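Local coordinates for 2''-aminoglycoside nucleotidyltransferase (Klebsiella pneumoniae, PDB 4WQK), which catalyses magnesium-dependent transfer of a nucleotide to the 2''-hydroxyl of kanamycin, gentamicin and related aminoglycosides, so making bacteria resistant to them, at residues A[45-51]-A[85-91]; A[23-27]-A[121-125]. All coordinates share one frame. Residues are numbered along the deposited sequence.

Contact 1. Residues A[45-51]-A[85-91]; sequences DIDLTFP and LLDCEPA. With MG (magnesium ion), chain B; GOL (glycerol), chain L.
Three carboxylates crowd together, held by magnesium: Asp47 and Asp87 share one face of a parallel strand pair, and Asp45 joins them at its end. This is the metal centre of the nucleotidyltransferase fold. Strand 46-51 and residues 85-91 of strand 84-93 run parallel and extended, their axes 4.4 Å apart at closest and crossing at -34°. The register pairs Ile46 with Leu86, Asp47 with Asp87 (CA atoms 4.6 Å apart), and so on to Pro51 with Ala91. Six backbone hydrogen bonds form the ladder: Ile46 N to Leu85 O (3.0 Å), Asp87 N to Ile46 O (2.8 Å), Leu48 N to Asp87 O (2.9 Å), Glu89 N to Leu48 O (2.9 Å), Phe50 N to Glu89 O (2.9 Å) and Ala91 N to Phe50 O (2.8 Å).

One magnesium is bound by Asp45 OD1 and Asp47 OD2, both at 2.0 Å, and by four waters. A second magnesium is bound by Asp45 together with Asp47 OD1 and Asp87 OD2, which lie 3.0 Å apart. Rotamer p for Asp45, m for Asp47 and t for Asp87 bring these oxygens together. Asp87 is probably the proton acceptor. Further along, water 2 joins Thr49 OG1 (2.9 Å) to Glu89 OE2 (3.0 Å); Thr49 OG1 is also hydrogen-bonded to Asn124 OD1.

The other face is apolar. Ile46, Leu48, Leu86 and Cys88 pack there, beside helices 5-19 and 55-64. Phe50, rotamer p, swings back across Pro90 in a CH-pi contact: Pro90 CA sits 3.8 Å from the ring centroid, and Phe50 CZ is 3.8 Å from Pro90 CB.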
# COMPACT_ATOMS: atom_id res chain seq x y z
N ASP A 45 6.62 8.19 3.40
CA ASP A 45 6.85 6.91 4.05
C ASP A 45 6.65 5.76 3.08
O ASP A 45 6.39 5.99 1.90
CB ASP A 45 5.93 6.76 5.27
CG ASP A 45 4.46 6.74 4.91
OD1 ASP A 45 4.10 6.48 3.75
OD2 ASP A 45 3.65 7.00 5.81
N ILE A 46 6.82 4.53 3.56
CA ILE A 46 6.62 3.34 2.76
C ILE A 46 5.39 2.62 3.33
O ILE A 46 5.39 2.27 4.50
CB ILE A 46 7.81 2.39 2.82
CG1 ILE A 46 9.07 3.08 2.27
CG2 ILE A 46 7.57 1.14 2.00
CD1 ILE A 46 10.32 2.49 2.83
N ASP A 47 4.37 2.41 2.51
CA ASP A 47 3.18 1.68 2.95
C ASP A 47 3.29 0.21 2.58
O ASP A 47 3.63 -0.13 1.44
CB ASP A 47 1.92 2.28 2.34
CG ASP A 47 1.74 3.74 2.77
OD1 ASP A 47 1.16 4.02 3.83
OD2 ASP A 47 2.22 4.65 2.08
N LEU A 48 2.98 -0.65 3.55
CA LEU A 48 3.04 -2.09 3.31
C LEU A 48 1.76 -2.73 3.75
O LEU A 48 1.18 -2.37 4.78
CB LEU A 48 4.17 -2.77 4.12
CG LEU A 48 5.59 -2.27 3.83
CD1 LEU A 48 6.58 -2.83 4.85
CD2 LEU A 48 6.01 -2.69 2.40
N THR A 49 1.34 -3.74 2.98
CA THR A 49 0.22 -4.58 3.35
C THR A 49 0.80 -5.98 3.65
O THR A 49 1.55 -6.52 2.85
CB THR A 49 -0.81 -4.64 2.23
OG1 THR A 49 -1.32 -3.31 1.98
CG2 THR A 49 -1.98 -5.52 2.65
N PHE A 50 0.42 -6.55 4.79
CA PHE A 50 1.06 -7.81 5.25
C PHE A 50 -0.02 -8.83 5.67
O PHE A 50 -1.10 -8.43 6.11
CB PHE A 50 2.00 -7.55 6.44
CG PHE A 50 1.30 -7.02 7.67
CD1 PHE A 50 1.07 -5.63 7.87
CD2 PHE A 50 0.84 -7.90 8.66
CE1 PHE A 50 0.41 -5.14 8.99
CE2 PHE A 50 0.18 -7.40 9.77
CZ PHE A 50 -0.03 -6.03 9.96
N PRO A 51 0.31 -10.13 5.59
CA PRO A 51 -0.63 -11.13 6.11
C PRO A 51 -0.88 -10.96 7.60
O PRO A 51 0.04 -11.07 8.42
CB PRO A 51 0.09 -12.46 5.80
CG PRO A 51 0.95 -12.13 4.64
CD PRO A 51 1.47 -10.73 4.91
N LEU A 85 9.88 5.78 7.85
CA LEU A 85 8.63 5.30 8.43
C LEU A 85 7.99 4.26 7.53
O LEU A 85 7.94 4.41 6.31
CB LEU A 85 7.66 6.47 8.65
CG LEU A 85 7.48 7.07 10.05
CD1 LEU A 85 8.57 6.67 11.03
CD2 LEU A 85 7.38 8.58 9.94
N LEU A 86 7.51 3.20 8.17
CA LEU A 86 6.71 2.16 7.52
C LEU A 86 5.28 2.22 8.03
O LEU A 86 5.03 2.11 9.25
CB LEU A 86 7.26 0.77 7.84
CG LEU A 86 8.71 0.46 7.57
CD1 LEU A 86 8.90 -1.03 7.81
CD2 LEU A 86 9.02 0.86 6.14
N ASP A 87 4.33 2.31 7.11
CA ASP A 87 2.90 2.40 7.48
C ASP A 87 2.27 1.07 7.08
O ASP A 87 2.08 0.82 5.89
CB ASP A 87 2.27 3.59 6.74
CG ASP A 87 0.79 3.78 7.04
OD1 ASP A 87 0.18 2.95 7.72
OD2 ASP A 87 0.24 4.81 6.55
N CYS A 88 2.00 0.22 8.06
CA CYS A 88 1.73 -1.17 7.80
C CYS A 88 0.28 -1.56 8.10
O CYS A 88 -0.21 -1.25 9.18
CB CYS A 88 2.66 -2.03 8.67
SG CYS A 88 4.39 -1.79 8.31
N GLU A 89 -0.41 -2.19 7.15
CA GLU A 89 -1.77 -2.64 7.42
C GLU A 89 -1.97 -4.11 7.05
O GLU A 89 -1.39 -4.62 6.08
CB GLU A 89 -2.78 -1.77 6.67
CG GLU A 89 -2.73 -1.80 5.18
CD GLU A 89 -3.93 -1.06 4.55
OE1 GLU A 89 -5.02 -1.11 5.12
OE2 GLU A 89 -3.77 -0.42 3.50
N PRO A 90 -2.79 -4.81 7.84
CA PRO A 90 -3.00 -6.24 7.59
C PRO A 90 -3.98 -6.50 6.45
O PRO A 90 -4.90 -5.71 6.17
CB PRO A 90 -3.60 -6.75 8.91
CG PRO A 90 -4.34 -5.54 9.45
CD PRO A 90 -3.42 -4.36 9.10
N ALA A 91 -3.76 -7.65 5.81
CA ALA A 91 -4.76 -8.25 4.92
C ALA A 91 -4.98 -9.66 5.44
O ALA A 91 -4.10 -10.26 6.04
CB ALA A 91 -4.29 -8.26 3.49
MG MG B . 2.43 6.58 2.67
C1 GOL L . -4.09 4.74 5.27
O1 GOL L . -4.94 4.38 6.33
C2 GOL L . -3.30 3.49 4.91
O2 GOL L . -4.04 2.61 4.07
C3 GOL L . -1.99 3.90 4.27
O3 GOL L . -1.03 2.95 4.67
O HOH W 1 3.90 6.51 0.89
O HOH W 2 -0.87 -0.50 2.64
O HOH W 3 0.97 6.83 0.76
O HOH W 4 0.63 6.68 2.84
O HOH W 5 2.44 8.56 2.88

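Contact 2. Residues A[23-27]-A[121-125]; sequences PLWIG and VRCNS
Two backbone hydrogen bonds join the domains here: Ile26 N gives to Arg122 O and Asn124 N gives to Ile26 O, each 2.9 Å. They form a single beta bridge between Ile26 and Cys123, CA atoms 4.4 Å apart. Strand 25-27 is a short strand of the nucleotidyltransferase sheet in the N-terminal domain. Residues 121-125 belong to the C-terminal domain and lead from strand 119-121 into helix 126-139. The touching parts run 60° apart end to end, and both backbones are mostly extended.

Two waters continue the link. Water 7 donates to Leu24 O (2.7 Å) and Arg122 O (2.8 Å). Water 6 accepts from Leu24 N (3.0 Å) and Arg122 NH1 (2.8 Å). Arg122 NE is hydrogen-bonded to Glu110 O. Asn124, rotamer m, uses its amide outside the pair: OD1 is hydrogen-bonded to Thr49 OG1 and ND2 to Ser107 O.

Arg122 stretches along residues 23-25, chi1 m and chi2 and chi3 t. Its CB lies over the five-membered ring of Trp25, 3.9 Å from the centroid, a CH-pi contact. Trp25 is m, with NE1 hydrogen-bonded to Pro109 O. The guanidinium then reaches Pro23, whose CB lies over one of its faces, 3.5 Å from Arg122 NH1. On Ile26 the contacts are apolar: CB to Cys123 CB and CG1 to Val121 CG2 are both 4.3 Å. Gly27 CA lies 3.5 Å from Asn124 OD1; a CB on Gly27 would lie 3.1 Å from that oxygen.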
# COMPACT_ATOMS: atom_id res chain seq x y z
N PRO A 23 4.79 -13.14 1.90
CA PRO A 23 4.44 -12.13 0.87
C PRO A 23 4.12 -10.78 1.53
O PRO A 23 3.52 -10.73 2.60
CB PRO A 23 3.20 -12.73 0.20
CG PRO A 23 2.53 -13.51 1.34
CD PRO A 23 3.70 -14.10 2.16
N LEU A 24 4.55 -9.68 0.90
CA LEU A 24 4.22 -8.33 1.36
C LEU A 24 3.88 -7.53 0.12
O LEU A 24 4.54 -7.70 -0.91
CB LEU A 24 5.39 -7.66 2.09
CG LEU A 24 5.88 -8.32 3.39
CD1 LEU A 24 7.17 -7.59 3.82
CD2 LEU A 24 4.81 -8.23 4.48
N TRP A 25 2.89 -6.66 0.25
CA TRP A 25 2.48 -5.81 -0.88
C TRP A 25 2.84 -4.37 -0.59
O TRP A 25 2.50 -3.84 0.47
CB TRP A 25 0.97 -5.92 -1.13
CG TRP A 25 0.58 -7.26 -1.69
CD1 TRP A 25 0.33 -7.54 -3.00
CD2 TRP A 25 0.38 -8.48 -0.95
NE1 TRP A 25 0.03 -8.90 -3.15
CE2 TRP A 25 0.07 -9.49 -1.91
CE3 TRP A 25 0.45 -8.81 0.40
CZ2 TRP A 25 -0.20 -10.81 -1.54
CZ3 TRP A 25 0.20 -10.15 0.76
CH2 TRP A 25 -0.11 -11.11 -0.21
N ILE A 26 3.54 -3.75 -1.52
CA ILE A 26 3.69 -2.28 -1.43
C ILE A 26 2.36 -1.64 -1.65
O ILE A 26 1.61 -2.02 -2.57
CB ILE A 26 4.71 -1.78 -2.47
CG1 ILE A 26 6.02 -2.59 -2.38
CG2 ILE A 26 4.93 -0.25 -2.38
CD1 ILE A 26 6.67 -2.44 -1.09
N GLY A 27 2.05 -0.62 -0.82
CA GLY A 27 0.80 0.12 -0.89
C GLY A 27 1.00 1.60 -1.17
O GLY A 27 2.15 2.04 -1.32
N VAL A 121 8.08 -6.50 -7.67
CA VAL A 121 7.49 -6.40 -6.35
C VAL A 121 6.00 -6.62 -6.42
O VAL A 121 5.34 -6.17 -7.37
CB VAL A 121 7.73 -5.04 -5.63
CG1 VAL A 121 9.23 -4.75 -5.48
CG2 VAL A 121 7.06 -3.84 -6.40
N ARG A 122 5.49 -7.31 -5.42
CA ARG A 122 4.04 -7.32 -5.20
C ARG A 122 3.57 -5.93 -4.78
O ARG A 122 4.17 -5.28 -3.94
CB ARG A 122 3.67 -8.37 -4.16
CG ARG A 122 3.89 -9.83 -4.61
CD ARG A 122 3.25 -10.79 -3.62
NE ARG A 122 3.32 -12.20 -4.05
CZ ARG A 122 4.22 -13.07 -3.61
NH1 ARG A 122 5.14 -12.71 -2.71
NH2 ARG A 122 4.16 -14.34 -4.03
N CYS A 123 2.39 -5.56 -5.28
CA CYS A 123 1.80 -4.31 -4.87
C CYS A 123 0.30 -4.41 -4.92
O CYS A 123 -0.27 -5.19 -5.67
CB CYS A 123 2.32 -3.17 -5.73
SG CYS A 123 2.47 -3.54 -7.51
N ASN A 124 -0.34 -3.60 -4.07
CA ASN A 124 -1.79 -3.63 -4.04
C ASN A 124 -2.34 -3.21 -5.41
O ASN A 124 -1.68 -2.46 -6.16
CB ASN A 124 -2.31 -2.71 -2.93
CG ASN A 124 -2.00 -3.26 -1.57
OD1 ASN A 124 -1.35 -2.62 -0.75
ND2 ASN A 124 -2.45 -4.49 -1.32
N SER A 125 -3.54 -3.64 -5.71
CA SER A 125 -4.17 -3.35 -6.99
C SER A 125 -4.51 -1.86 -7.15
O SER A 125 -4.62 -1.12 -6.17
CB SER A 125 -5.43 -4.16 -7.13
OG SER A 125 -6.39 -3.68 -6.17
O HOH W 6 6.08 -10.33 -1.60
O HOH W 7 6.27 -6.07 -2.29

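Both contacts reach the same sheet. Strand 25-27 of contact 2 lies antiparallel beside strand 46-51 of contact 1, and the contact centres are 9 Å apart. Probable hydrogen bonds join them: Thr49 N to Trp25 O and Gly27 N to Asp47 O, both 2.8 Å. Phe50 CB also packs 3.5 Å from Leu24 CD2. Contact 1 carries the magnesium ligands within the N-terminal domain. Contact 2 ties that domain to the C-terminal one; kanamycin binds in the cleft between them. The metal site is close, the nearest atoms of Gly27 and the Asp47 side chain being about 4 Å apart. The nearest side-chain atoms of Pro90 and Ala101, which binds kanamycin, are about 7 Å apart.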